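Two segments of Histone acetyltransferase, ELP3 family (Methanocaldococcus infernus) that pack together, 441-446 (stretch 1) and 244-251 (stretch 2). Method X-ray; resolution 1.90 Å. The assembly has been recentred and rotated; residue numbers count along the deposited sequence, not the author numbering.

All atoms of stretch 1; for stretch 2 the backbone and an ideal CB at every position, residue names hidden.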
ATOM      1  N   MET A 441     -12.959  14.402  10.326  1.00 33.68           N
ATOM      2  CA  MET A 441     -12.930  13.476   9.200  1.00 32.34           C
ATOM      3  C   MET A 441     -11.485  13.297   8.744  1.00 35.51           C
ATOM      4  O   MET A 441     -10.688  14.233   8.808  1.00 33.83           O
ATOM      5  CB  MET A 441     -13.782  13.997   8.037  1.00 38.71           C
ATOM      6  CG  MET A 441     -14.439  12.904   7.199  1.00 42.30           C
ATOM      7  SD  MET A 441     -16.107  12.475   7.833  1.00 41.09           S
ATOM      8  CE  MET A 441     -16.525  11.234   6.626  1.00 41.48           C
ATOM      9  N   LEU A 442     -11.143  12.098   8.272  1.00 32.43           N
ATOM     10  CA  LEU A 442      -9.772  11.787   7.875  1.00 32.29           C
ATOM     11  C   LEU A 442      -9.659  11.554   6.369  1.00 30.66           C
ATOM     12  O   LEU A 442     -10.373  10.710   5.810  1.00 30.72           O
ATOM     13  CB  LEU A 442      -9.268  10.536   8.602  1.00 30.04           C
ATOM     14  CG  LEU A 442      -9.402  10.506  10.138  1.00 34.74           C
ATOM     15  CD1 LEU A 442      -8.984   9.125  10.637  1.00 32.66           C
ATOM     16  CD2 LEU A 442      -8.534  11.577  10.754  1.00 34.78           C
ATOM     17  N   VAL A 443      -8.724  12.260   5.730  1.00 28.69           N
ATOM     18  CA  VAL A 443      -8.314  11.960   4.360  1.00 28.22           C
ATOM     19  C   VAL A 443      -7.102  11.043   4.474  1.00 31.94           C
ATOM     20  O   VAL A 443      -5.993  11.496   4.739  1.00 30.47           O
ATOM     21  CB  VAL A 443      -7.993  13.221   3.563  1.00 32.37           C
ATOM     22  CG1 VAL A 443      -7.467  12.810   2.216  1.00 29.72           C
ATOM     23  CG2 VAL A 443      -9.256  14.081   3.433  1.00 34.53           C
ATOM     24  N   ARG A 444      -7.318   9.745   4.297  1.00 26.09           N
ATOM     25  CA  ARG A 444      -6.244   8.767   4.431  1.00 28.20           C
ATOM     26  C   ARG A 444      -5.369   8.665   3.196  1.00 33.10           C
ATOM     27  O   ARG A 444      -4.210   8.245   3.300  1.00 26.57           O
ATOM     28  CB  ARG A 444      -6.834   7.397   4.753  1.00 29.16           C
ATOM     29  CG  ARG A 444      -7.779   7.435   5.983  1.00 33.30           C
ATOM     30  CD  ARG A 444      -8.054   6.034   6.533  1.00 30.79           C
ATOM     31  NE  ARG A 444      -8.809   5.220   5.613  1.00 27.47           N
ATOM     32  CZ  ARG A 444      -8.313   4.276   4.825  1.00 29.61           C
ATOM     33  NH1 ARG A 444      -9.140   3.640   4.000  1.00 28.82           N
ATOM     34  NH2 ARG A 444      -7.027   3.943   4.890  1.00 27.02           N
ATOM     35  N   GLN A 445      -5.878   9.059   2.040  1.00 28.12           N
ATOM     36  CA  GLN A 445      -5.077   9.004   0.832  1.00 26.50           C
ATOM     37  C   GLN A 445      -5.709   9.894  -0.222  1.00 30.13           C
ATOM     38  O   GLN A 445      -6.931   9.949  -0.320  1.00 27.66           O
ATOM     39  CB  GLN A 445      -5.000   7.577   0.282  1.00 31.97           C
ATOM     40  CG  GLN A 445      -4.204   7.443  -1.035  1.00 35.21           C
ATOM     41  CD  GLN A 445      -3.827   6.007  -1.353  1.00 40.17           C
ATOM     42  OE1 GLN A 445      -4.522   5.064  -0.950  1.00 35.20           O
ATOM     43  NE2 GLN A 445      -2.686   5.826  -2.038  1.00 36.80           N
ATOM     44  N   LEU A 446      -4.874  10.573  -0.999  1.00 29.89           N
ATOM     45  CA  LEU A 446      -5.264  11.249  -2.235  1.00 30.87           C
ATOM     46  C   LEU A 446      -4.248  10.817  -3.274  1.00 32.97           C
ATOM     47  O   LEU A 446      -3.043  11.000  -3.072  1.00 28.59           O
ATOM     48  CB  LEU A 446      -5.239  12.769  -2.108  1.00 27.76           C
ATOM     49  CG  LEU A 446      -5.361  13.536  -3.422  1.00 32.74           C
ATOM     50  CD1 LEU A 446      -6.698  13.281  -4.116  1.00 31.06           C
ATOM     51  CD2 LEU A 446      -5.160  15.034  -3.163  1.00 39.19           C
ATOM     52  N   UNK A 244      -5.028   1.413  12.902  1.00 29.27           N
ATOM     53  CA  UNK A 244      -4.401   2.071  11.756  1.00 29.69           C
ATOM     54  C   UNK A 244      -5.408   2.954  11.023  1.00 23.02           C
ATOM     55  O   UNK A 244      -5.134   4.126  10.737  1.00 30.23           O
ATOM     56  CB  UNK A 244      -3.812   1.033  10.798  1.00 29.69           C
ATOM     57  N   UNK A 245      -6.590   2.409  10.728  1.00 28.21           N
ATOM     58  CA  UNK A 245      -7.613   3.169  10.023  1.00 30.41           C
ATOM     59  C   UNK A 245      -8.022   4.400  10.819  1.00 34.47           C
ATOM     60  O   UNK A 245      -8.179   5.486  10.256  1.00 27.97           O
ATOM     61  CB  UNK A 245      -8.834   2.290   9.744  1.00 30.41           C
ATOM     62  N   UNK A 246      -8.197   4.253  12.138  1.00 29.21           N
ATOM     63  CA  UNK A 246      -8.618   5.367  12.977  1.00 30.09           C
ATOM     64  C   UNK A 246      -7.487   6.330  13.263  1.00 34.08           C
ATOM     65  O   UNK A 246      -7.725   7.331  13.928  1.00 32.38           O
ATOM     66  CB  UNK A 246      -9.195   4.846  14.295  1.00 30.09           C
ATOM     67  N   UNK A 247      -6.272   6.051  12.799  1.00 31.37           N
ATOM     68  CA  UNK A 247      -5.177   7.008  12.802  1.00 29.88           C
ATOM     69  C   UNK A 247      -4.898   7.557  11.405  1.00 30.21           C
ATOM     70  O   UNK A 247      -3.898   8.246  11.206  1.00 31.27           O
ATOM     71  CB  UNK A 247      -3.914   6.357  13.370  1.00 29.88           C
ATOM     72  N   UNK A 248      -5.757   7.264  10.434  1.00 31.93           N
ATOM     73  CA  UNK A 248      -5.629   7.837   9.105  1.00 40.22           C
ATOM     74  C   UNK A 248      -4.651   7.137   8.185  1.00 38.99           C
ATOM     75  O   UNK A 248      -4.343   7.662   7.109  1.00 29.30           O
ATOM     76  CB  UNK A 248      -5.215   9.304   9.233  1.00 40.22           C
ATOM     77  N   UNK A 249      -4.141   5.979   8.563  1.00 30.36           N
ATOM     78  CA  UNK A 249      -3.102   5.352   7.765  1.00 30.84           C
ATOM     79  C   UNK A 249      -3.718   4.430   6.714  1.00 30.07           C
ATOM     80  O   UNK A 249      -4.837   3.931   6.870  1.00 32.17           O
ATOM     81  CB  UNK A 249      -2.137   4.574   8.661  1.00 30.84           C
ATOM     82  N   UNK A 250      -2.956   4.192   5.644  1.00 30.59           N
ATOM     83  CA  UNK A 250      -3.296   3.159   4.677  1.00 32.11           C
ATOM     84  C   UNK A 250      -2.878   1.800   5.198  1.00 29.04           C
ATOM     85  O   UNK A 250      -1.804   1.645   5.805  1.00 30.87           O
ATOM     86  CB  UNK A 250      -2.636   3.439   3.325  1.00 32.11           C
ATOM     87  N   UNK A 251      -3.692   0.801   4.882  1.00 26.31           N
ATOM     88  CA  UNK A 251      -3.527  -0.533   5.420  1.00 28.82           C
ATOM     89  C   UNK A 251      -3.413  -1.506   4.264  1.00 35.42           C
ATOM     90  O   UNK A 251      -4.325  -1.619   3.443  1.00 28.34           O
ATOM     91  CB  UNK A 251      -4.686  -0.908   6.346  1.00 28.82           C
TER

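Stretch 1 is a strand that turns Leu 442 and Arg 444 toward its partner, and stretch 2 answers with two helical residues, a beta turn and the start of a strand. Position 244 is helical, and its CB finds nothing of stretch 1 nearby, so this contact sets no rule for it; the residue is Leu 244, whose backbone O accepts hydrogen bonds from the N atoms of 247 and 249.

At 245 the CB points sideways, 5.0 Å from Arg 444 CD. What lies within reach is the flat face of a guanidinium, which an aliphatic chain or a ring could cover, while an acid could answer the charge. The deposited residue is Lys 245, which uses its methylene stem: its CD lies over that face, 3.5 Å from Arg 444 CZ. The price is two like charges close together, Lys 245 NZ and Arg 444 NH1 at 3.8 Å.

Positions 246 and 247 both point away, leaving the choice of side chain to other surroundings; they are Asp 246 and Ser 247.

Position 248 closes the type I turn begun at 245. Its phi of 83° by itself favours glycine, and an ideal CB here would sit 4.0 Å from Leu 442 CD1 and 4.5 Å from Arg 444 CG, so any side chain would start close to stretch 1. Gly 248 is found. Stretch 1 packs on its backbone: Leu 442 CD1 lies 3.7 Å from Gly 248 N, and Arg 444 CA makes a CA-H...O contact with Gly 248 O at 3.5 Å.

Position 249 points away, so stretch 1 asks little of its side chain; Leu 249 fills it. The backbone matters more, since Arg 444 NH2 donates to Leu 249 O at 3.0 Å, near the guanidinium plane.

At 250 the CB is sideways, 4.7 Å from Arg 444 NH2 and 4.9 Å from Gln 445 OE1. Beyond it lie the Gln 445 amide and the backbone O of Arg 444, so a long chain ending in a donor suits, Lys or Arg, with Gln or Glu able to address the amide. Lys 250 packs its CD 3.4 Å from Gln 445 CD and donates from NZ to Arg 444 O at 2.7 Å.

Position 251 points sideways with nothing of stretch 1 near its CB, leaving the choice open; it is Val 251.

Stretch 2 244-251: LKDSGLKV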
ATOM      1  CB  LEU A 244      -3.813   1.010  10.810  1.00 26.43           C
ATOM      2  CG  LEU A 244      -2.541   0.318  11.321  1.00 25.95           C
ATOM      3  CD1 LEU A 244      -2.266  -0.918  10.456  1.00 27.92           C
ATOM      4  CD2 LEU A 244      -1.381   1.215  11.360  1.00 33.18           C
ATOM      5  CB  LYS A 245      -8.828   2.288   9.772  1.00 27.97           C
ATOM      6  CG  LYS A 245      -8.704   1.224   8.654  1.00 30.74           C
ATOM      7  CD  LYS A 245      -8.420   1.861   7.287  1.00 25.91           C
ATOM      8  CE  LYS A 245      -8.588   0.811   6.188  1.00 30.19           C
ATOM      9  NZ  LYS A 245     -10.033   0.536   5.983  1.00 30.41           N
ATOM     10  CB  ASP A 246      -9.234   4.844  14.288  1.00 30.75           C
ATOM     11  CG  ASP A 246     -10.648   4.308  14.072  1.00 32.09           C
ATOM     12  OD1 ASP A 246     -11.309   4.742  13.072  1.00 31.80           O
ATOM     13  OD2 ASP A 246     -11.098   3.488  14.896  1.00 33.04           O
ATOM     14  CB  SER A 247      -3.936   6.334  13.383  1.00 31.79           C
ATOM     15  OG  SER A 247      -4.208   5.824  14.695  1.00 36.97           O
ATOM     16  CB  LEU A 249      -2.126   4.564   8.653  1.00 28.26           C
ATOM     17  CG  LEU A 249      -1.239   5.466   9.493  1.00 31.30           C
ATOM     18  CD1 LEU A 249      -0.610   4.694  10.683  1.00 40.19           C
ATOM     19  CD2 LEU A 249      -0.088   6.065   8.661  1.00 32.95           C
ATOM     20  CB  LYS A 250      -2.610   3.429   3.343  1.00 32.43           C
ATOM     21  CG  LYS A 250      -3.144   4.785   2.704  1.00 45.71           C
ATOM     22  CD  LYS A 250      -2.250   5.278   1.539  1.00 44.09           C
ATOM     23  CE  LYS A 250      -1.185   6.246   2.045  1.00 79.10           C
ATOM     24  NZ  LYS A 250      -1.700   7.320   2.940  1.00106.12           N
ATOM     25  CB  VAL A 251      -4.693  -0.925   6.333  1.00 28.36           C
ATOM     26  CG1 VAL A 251      -4.534  -2.357   6.826  1.00 36.04           C
ATOM     27  CG2 VAL A 251      -4.820   0.055   7.497  1.00 32.88           C
TER
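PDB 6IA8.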